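Local coordinates for tail spike protein (Acinetobacter phage vB_AbaP_AS12, PDB 6EU4), which probably acts as the phage's receptor-binding tailspike, attaching it to the Acinetobacter baumannii surface and, as in related spikes, possibly degrading capsular polysaccharide, at residues H333-L338 with W366-S371; Y356-P361 with F390-S395; N370-V375 with N402-A407. All coordinates share one frame; numbering follows the deposited sequence. Where two conformers were deposited one is given.

Interaction 1: residues H333-L338 with W366-S371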
# COMPACT_ATOMS: atom_id res chain seq x y z
N HIS A 333 -0.94 -2.71 26.36
CA HIS A 333 -1.11 -1.82 27.51
C HIS A 333 -0.12 -0.67 27.31
O HIS A 333 1.08 -0.81 27.59
CB HIS A 333 -0.87 -2.55 28.82
CG HIS A 333 -1.86 -3.62 29.11
ND1 HIS A 333 -2.96 -3.44 29.92
CD2 HIS A 333 -1.93 -4.90 28.67
CE1 HIS A 333 -3.65 -4.56 29.98
NE2 HIS A 333 -3.05 -5.46 29.23
N ALA A 334 -0.62 0.48 26.86
CA ALA A 334 0.24 1.61 26.56
C ALA A 334 -0.52 2.91 26.72
O ALA A 334 -1.74 2.96 26.58
CB ALA A 334 0.79 1.52 25.14
N GLN A 335 0.22 3.99 26.97
CA GLN A 335 -0.41 5.30 27.06
C GLN A 335 -0.85 5.79 25.68
O GLN A 335 -1.90 6.42 25.56
CB GLN A 335 0.53 6.30 27.71
CG GLN A 335 -0.13 7.65 27.97
CD GLN A 335 0.85 8.63 28.58
OE1 GLN A 335 1.54 8.31 29.55
NE2 GLN A 335 0.94 9.82 28.00
N ASN A 336 -0.04 5.55 24.65
CA ASN A 336 -0.41 5.87 23.28
C ASN A 336 -0.32 4.62 22.42
O ASN A 336 0.54 3.76 22.64
CB ASN A 336 0.52 6.91 22.62
CG ASN A 336 0.70 8.21 23.41
OD1 ASN A 336 1.82 8.71 23.49
ND2 ASN A 336 -0.38 8.79 23.94
N PHE A 337 -1.19 4.55 21.41
CA PHE A 337 -1.00 3.58 20.34
C PHE A 337 0.09 4.08 19.40
O PHE A 337 1.08 3.39 19.18
CB PHE A 337 -2.33 3.36 19.61
CG PHE A 337 -2.25 2.46 18.40
CD1 PHE A 337 -2.47 1.09 18.52
CD2 PHE A 337 -2.06 3.00 17.14
CE1 PHE A 337 -2.44 0.27 17.41
CE2 PHE A 337 -2.01 2.20 16.02
CZ PHE A 337 -2.22 0.83 16.15
N LEU A 338 -0.06 5.31 18.92
CA LEU A 338 0.92 5.97 18.07
C LEU A 338 1.22 7.32 18.68
O LEU A 338 0.30 8.12 18.91
CB LEU A 338 0.40 6.14 16.65
CG LEU A 338 1.26 7.06 15.75
CD1 LEU A 338 2.65 6.50 15.55
CD2 LEU A 338 0.54 7.25 14.41
N TRP A 366 1.31 18.76 26.14
CA TRP A 366 1.01 18.62 24.71
C TRP A 366 1.61 17.36 24.10
O TRP A 366 1.05 16.82 23.14
CB TRP A 366 1.51 19.86 23.95
CG TRP A 366 2.99 19.95 23.94
CD1 TRP A 366 3.78 20.46 24.93
CD2 TRP A 366 3.88 19.53 22.89
NE1 TRP A 366 5.11 20.38 24.57
CE2 TRP A 366 5.19 19.81 23.32
CE3 TRP A 366 3.69 18.95 21.63
CZ2 TRP A 366 6.30 19.52 22.55
CZ3 TRP A 366 4.79 18.66 20.87
CH2 TRP A 366 6.09 18.94 21.33
N ASN A 367 2.75 16.88 24.61
CA ASN A 367 3.38 15.70 24.05
C ASN A 367 3.38 14.52 25.02
O ASN A 367 4.16 13.58 24.84
CB ASN A 367 4.82 15.99 23.62
CG ASN A 367 5.73 16.38 24.77
OD1 ASN A 367 5.28 16.66 25.88
ND2 ASN A 367 7.03 16.42 24.51
N ASN A 368 2.52 14.55 26.03
CA ASN A 368 2.45 13.48 27.02
C ASN A 368 1.01 13.44 27.53
O ASN A 368 0.67 14.11 28.50
CB ASN A 368 3.44 13.74 28.14
CG ASN A 368 3.49 12.62 29.15
OD1 ASN A 368 3.02 11.51 28.90
ND2 ASN A 368 4.12 12.89 30.28
N ASN A 369 0.15 12.69 26.83
CA ASN A 369 -1.27 12.75 27.17
C ASN A 369 -1.97 11.44 26.84
O ASN A 369 -1.41 10.55 26.20
CB ASN A 369 -1.94 13.93 26.48
CG ASN A 369 -1.66 13.98 24.99
OD1 ASN A 369 -2.12 13.13 24.24
ND2 ASN A 369 -0.90 14.98 24.56
N ASN A 370 -3.20 11.31 27.33
CA ASN A 370 -3.90 10.02 27.28
C ASN A 370 -4.75 9.94 26.02
O ASN A 370 -5.98 9.98 26.05
CB ASN A 370 -4.71 9.77 28.54
CG ASN A 370 -5.95 10.68 28.70
OD1 ASN A 370 -5.92 11.91 28.48
ND2 ASN A 370 -7.05 10.07 29.15
N SER A 371 -4.06 9.76 24.89
CA SER A 371 -4.69 9.62 23.59
C SER A 371 -4.13 8.42 22.85
O SER A 371 -2.94 8.11 22.93
CB SER A 371 -4.49 10.89 22.75
OG SER A 371 -3.12 11.22 22.55
O HOH W 1 3.92 9.07 30.57
O HOH W 2 1.50 11.37 24.64
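Two side-chain amides on one corner of the parallel beta-helix, Gln335 and Asn336, grip the polar loop 366-371 that leads into the next coil. Gln335 NE2 gives one N-H to Asn368 OD1 (2.8 Å), almost straight at 170° and in the plane of both amides; the two side chains cross at about a right angle, yet their amide planes are nearly coplanar. Its second N-H reaches Asn369 O at 3.0 Å, coming from above that carbonyl plane. An extended chain with CG anti to the backbone N (chi1 -173°) carries the amide this far. Asn336 ND2 donates in plane to Ser371 O at 2.8 Å and makes a weak bond to Asn369 O, which is thus approached by both amides. Asn369 O also takes a weak bond from Ser371 N, closing an inverse gamma turn centred on Asn370. Ser371 OG donates to Asn369 OD1 nearly along its C=O axis. Two waters join in: one donates to both Gln335 OE1 and Asn368 OD1, the other joins Asn336 OD1 to Asn369 N. Beyond these bonds a CA-H...O contact adds to the grip, Asn336 CA lying 3.4 Å from Ser371 O.

Interaction 2: residues Y356-P361 with F390-S395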
# COMPACT_ATOMS: atom_id res chain seq x y z
N TYR A 356 -5.98 -1.98 25.73
CA TYR A 356 -6.60 -1.55 26.99
C TYR A 356 -6.22 -0.10 27.24
O TYR A 356 -5.20 0.20 27.86
CB TYR A 356 -6.16 -2.49 28.09
CG TYR A 356 -6.60 -3.86 27.73
CD1 TYR A 356 -7.94 -4.22 27.80
CD2 TYR A 356 -5.70 -4.77 27.20
CE1 TYR A 356 -8.37 -5.50 27.41
CE2 TYR A 356 -6.12 -6.05 26.83
CZ TYR A 356 -7.44 -6.40 26.93
OH TYR A 356 -7.84 -7.66 26.54
N ASN A 357 -7.06 0.82 26.75
CA ASN A 357 -6.77 2.25 26.75
C ASN A 357 -7.27 2.87 28.05
O ASN A 357 -8.23 3.65 28.09
CB ASN A 357 -7.38 2.92 25.53
CG ASN A 357 -8.91 2.72 25.42
OD1 ASN A 357 -9.43 1.62 25.62
ND2 ASN A 357 -9.62 3.79 25.12
N LYS A 358 -6.57 2.53 29.13
CA LYS A 358 -6.95 2.96 30.48
C LYS A 358 -5.82 3.67 31.22
O LYS A 358 -5.91 3.82 32.45
CB LYS A 358 -7.43 1.77 31.31
CG LYS A 358 -6.38 0.67 31.47
CD LYS A 358 -6.90 -0.47 32.38
CE LYS A 358 -5.83 -1.52 32.60
NZ LYS A 358 -6.32 -2.67 33.43
N TYR A 359 -4.79 4.13 30.53
CA TYR A 359 -3.59 4.64 31.18
C TYR A 359 -3.44 6.14 30.97
O TYR A 359 -3.76 6.68 29.91
CB TYR A 359 -2.36 3.90 30.66
CG TYR A 359 -2.45 2.43 30.96
CD1 TYR A 359 -2.22 1.96 32.26
CD2 TYR A 359 -2.77 1.51 29.97
CE1 TYR A 359 -2.29 0.64 32.55
CE2 TYR A 359 -2.86 0.16 30.27
CZ TYR A 359 -2.62 -0.26 31.58
OH TYR A 359 -2.68 -1.58 31.94
N LYS A 360 -2.92 6.80 32.00
CA LYS A 360 -2.76 8.25 32.01
C LYS A 360 -1.41 8.62 32.58
O LYS A 360 -0.91 7.95 33.50
CB LYS A 360 -3.86 8.92 32.85
CG LYS A 360 -5.26 8.67 32.33
CD LYS A 360 -6.34 9.27 33.20
CE LYS A 360 -7.69 8.98 32.58
NZ LYS A 360 -8.81 9.52 33.42
N PRO A 361 -0.82 9.71 32.10
CA PRO A 361 0.42 10.22 32.70
C PRO A 361 0.15 10.90 34.03
O PRO A 361 -0.94 11.39 34.30
CB PRO A 361 0.91 11.24 31.66
CG PRO A 361 -0.36 11.82 31.11
CD PRO A 361 -1.31 10.61 31.03
N PHE A 390 -9.78 -0.66 20.58
CA PHE A 390 -9.66 0.12 21.80
C PHE A 390 -10.81 -0.28 22.72
O PHE A 390 -11.98 -0.13 22.36
CB PHE A 390 -9.71 1.61 21.49
CG PHE A 390 -8.65 2.07 20.51
CD1 PHE A 390 -7.33 1.66 20.63
CD2 PHE A 390 -8.99 2.92 19.47
CE1 PHE A 390 -6.37 2.08 19.71
CE2 PHE A 390 -8.06 3.35 18.57
CZ PHE A 390 -6.75 2.93 18.66
N ALA A 391 -10.49 -0.82 23.91
CA ALA A 391 -11.51 -1.51 24.70
C ALA A 391 -12.53 -0.56 25.30
O ALA A 391 -13.67 -0.98 25.54
CB ALA A 391 -10.85 -2.34 25.81
N TYR A 392 -12.14 0.68 25.61
CA TYR A 392 -12.90 1.50 26.54
C TYR A 392 -13.32 2.86 25.99
O TYR A 392 -12.51 3.61 25.42
CB TYR A 392 -12.10 1.75 27.83
CG TYR A 392 -11.58 0.48 28.48
CD1 TYR A 392 -12.42 -0.60 28.73
CD2 TYR A 392 -10.25 0.35 28.78
CE1 TYR A 392 -11.94 -1.74 29.29
CE2 TYR A 392 -9.76 -0.79 29.33
CZ TYR A 392 -10.59 -1.84 29.58
OH TYR A 392 -10.08 -2.97 30.15
N ASN A 393 -14.57 3.21 26.26
CA ASN A 393 -15.02 4.59 26.24
C ASN A 393 -15.62 4.89 27.61
O ASN A 393 -15.53 4.07 28.54
CB ASN A 393 -15.97 4.87 25.06
CG ASN A 393 -17.31 4.17 25.18
OD1 ASN A 393 -17.72 3.76 26.27
ND2 ASN A 393 -18.02 4.08 24.05
N SER A 394 -16.18 6.10 27.78
CA SER A 394 -16.45 6.55 29.14
C SER A 394 -17.59 5.79 29.80
O SER A 394 -17.70 5.84 31.04
CB SER A 394 -16.76 8.06 29.19
OG SER A 394 -17.98 8.35 28.52
N SER A 395 -18.42 5.08 29.04
CA SER A 395 -19.50 4.29 29.61
C SER A 395 -19.07 2.87 29.97
O SER A 395 -19.89 2.09 30.48
CB SER A 395 -20.71 4.24 28.65
OG SER A 395 -20.45 3.50 27.47
O HOH W 3 -7.98 -3.89 31.57
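Loops 356-361 and 390-395 leave successive coils of the parallel beta-helix just beyond strands 351-355 and 387-390, and here they lie against each other. The hydrogen bonding rests on Asn357, centre of an inverse gamma turn, whose side-chain amide reads both backbone polar groups of Tyr392. Asn357 OD1 accepts from Tyr392 N at 2.9 Å, and Asn357 ND2 donates to Tyr392 O at 2.9 Å and 164°. Both bonds lie in the carbonyl planes on lone pairs, so the rotation of the amide is fixed and its two ends can be told apart. CG sits between the backbone N and the carbonyl carbon (chi1 57°), and ND2 has a further partner in Ser404 OG. Aromatic and aliphatic packing comes next. Tyr392 leans over loop 356-361, its CB and CD2 against Asn357 OD1 and its hydroxyl at the rim of the Tyr356 ring, near that ring's plane, with OH 3.4 Å from Tyr356 CD1. The CB of Ala391 lies over the centre of one face of the Tyr392 ring and also touches Tyr356 CD1 at 4.0 Å. Lys358 runs beside Tyr392 in the same direction, fully extended beyond CG, its CB 4.0 Å from Tyr392 CE2. The charged end is held by a salt bridge to Asp307, outside the two segments. A water then ties the two side-chain ends together: Lys358 NZ donates to it at 2.8 Å, and it lies in the plane of the Tyr392 ring, 2.7 Å from Tyr392 OH.

Interaction 3: residues N370-V375 with N402-A407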
# COMPACT_ATOMS: atom_id res chain seq x y z
N ASN A 370 -3.20 11.31 27.33
CA ASN A 370 -3.90 10.02 27.28
C ASN A 370 -4.75 9.94 26.02
O ASN A 370 -5.98 9.98 26.05
CB ASN A 370 -4.71 9.77 28.54
CG ASN A 370 -5.95 10.68 28.70
OD1 ASN A 370 -5.92 11.91 28.48
ND2 ASN A 370 -7.05 10.07 29.15
N SER A 371 -4.06 9.76 24.89
CA SER A 371 -4.69 9.62 23.59
C SER A 371 -4.13 8.42 22.85
O SER A 371 -2.94 8.11 22.93
CB SER A 371 -4.49 10.89 22.75
OG SER A 371 -3.12 11.22 22.55
N MSE A 372 -4.98 7.75 22.09
CA MSE A 372 -4.48 6.63 21.30
C MSE A 372 -3.57 7.12 20.17
O MSE A 372 -2.50 6.53 19.94
CB MSE A 372 -5.61 5.78 20.74
CG MSE A 372 -6.31 4.94 21.80
SE MSE A 372 -5.14 3.56 22.60
CE MSE A 372 -4.45 4.56 24.14
N PHE A 373 -3.97 8.20 19.50
CA PHE A 373 -3.16 8.85 18.47
C PHE A 373 -2.79 10.21 19.00
O PHE A 373 -3.65 11.10 19.10
CB PHE A 373 -3.92 8.93 17.14
CG PHE A 373 -4.25 7.59 16.58
CD1 PHE A 373 -3.32 6.91 15.80
CD2 PHE A 373 -5.46 6.98 16.87
CE1 PHE A 373 -3.60 5.64 15.32
CE2 PHE A 373 -5.74 5.70 16.38
CZ PHE A 373 -4.81 5.04 15.61
N CYS A 374 -1.53 10.37 19.39
CA CYS A 374 -1.00 11.64 19.87
C CYS A 374 -0.24 12.24 18.68
O CYS A 374 0.86 11.79 18.35
CB CYS A 374 -0.11 11.42 21.09
SG CYS A 374 0.54 12.94 21.79
N VAL A 375 -0.84 13.24 18.04
CA VAL A 375 -0.45 13.69 16.70
C VAL A 375 0.01 15.13 16.84
O VAL A 375 -0.82 16.05 16.87
CB VAL A 375 -1.61 13.56 15.71
CG1 VAL A 375 -1.17 13.88 14.30
CG2 VAL A 375 -2.20 12.16 15.75
N ASN A 402 -11.47 5.69 33.33
CA ASN A 402 -10.06 5.72 32.99
C ASN A 402 -9.79 5.79 31.49
O ASN A 402 -8.61 5.74 31.10
CB ASN A 402 -9.39 4.46 33.55
CG ASN A 402 -9.60 4.30 35.02
OD1 ASN A 402 -9.47 5.26 35.78
ND2 ASN A 402 -9.98 3.09 35.44
N CYS A 403 -10.81 5.87 30.65
CA CYS A 403 -10.62 5.70 29.22
C CYS A 403 -9.81 6.85 28.62
O CYS A 403 -9.78 7.97 29.14
CB CYS A 403 -11.96 5.57 28.51
SG CYS A 403 -12.91 7.12 28.37
N SER A 404 -9.12 6.54 27.52
CA SER A 404 -8.35 7.51 26.78
C SER A 404 -9.22 8.27 25.78
O SER A 404 -10.35 7.88 25.47
CB SER A 404 -7.22 6.83 26.02
OG SER A 404 -7.72 6.12 24.89
N ALA A 405 -8.65 9.35 25.24
CA ALA A 405 -9.13 9.93 24.01
C ALA A 405 -8.76 9.04 22.81
O ALA A 405 -7.85 8.21 22.88
CB ALA A 405 -8.53 11.33 23.82
N LEU A 406 -9.48 9.20 21.69
CA LEU A 406 -9.01 8.60 20.45
C LEU A 406 -7.77 9.33 19.95
O LEU A 406 -6.76 8.71 19.62
CB LEU A 406 -10.08 8.62 19.35
CG LEU A 406 -9.59 8.11 17.97
CD1 LEU A 406 -9.18 6.62 18.11
CD2 LEU A 406 -10.64 8.26 16.87
N ALA A 407 -7.82 10.66 19.93
CA ALA A 407 -6.73 11.41 19.34
C ALA A 407 -6.63 12.80 19.94
O ALA A 407 -7.63 13.41 20.33
CB ALA A 407 -6.90 11.55 17.83
O HOH W 4 -6.70 7.05 29.54
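The Phe373 ring meets segment 402-407 with its edge: Leu406 O lies near the ring plane, 3.5 Å from Phe373 CD2, and the methyl Leu406 CD1 sits in the plane beyond the same side, 3.9 Å from CD2. The two side chains run alongside each other in the same direction, Phe373 with CG beside the backbone N and Leu406 with CG anti to it (chi1 175°). Phe337 of the preceding coil and Phe390 of the same coil also pack on Phe373. The other flat group, the Asn370 amide, is held mainly from outside, its OD1 accepting from Phe438 N, while a water accepts from Asn370 ND2 and donates to Asn402 O. The backbones of the two segments pair as neighbouring coils of a parallel beta-helix, with parallel bridges Ser371-Ala405 and Phe373-Ala407 on either side of a corner. Ser371 and Ala405 send their CB atoms to one face of the sheet. Phe373 and Ala407 send theirs to the other, where Phe373 CB and Ala407 CB are 4.0 Å apart. Ala405 N donates to Asn370 O at 2.9 Å and Phe373 N to Leu406 O at 2.8 Å, both in the carbonyl planes. Between them Met372 N bonds to Ala405 O at 3.0 Å from above its plane. That carbonyl is gripped twice, since Ser404 OG also donates to it. Selenomethionine Met372 is bent at chi2 (-65°) and again at chi3 (92°), which brings both its CG (3.6 Å) and its CE (3.7 Å) beside Ser404 OG.

The three contacts follow the climb of the beta-helix from coil to coil. Strands 336-341, 371-376 and 405-409 are parallel neighbours in that order; interaction 1 sits where the first meets the second, and interaction 3 joins the second to the third. Their centres are about 6 Å apart and they share Asn370 and Ser371. Interaction 2 lies among the loops preceding strands 371-376 and 405-409, its centre about 8 Å from that of interaction 3 and 11 Å from that of interaction 1; His333 reaches it through Tyr356 and Tyr359. Along the chain, segments of interaction 2 alternate with those of the others; together the contacts tie corners and connecting loops of successive coils.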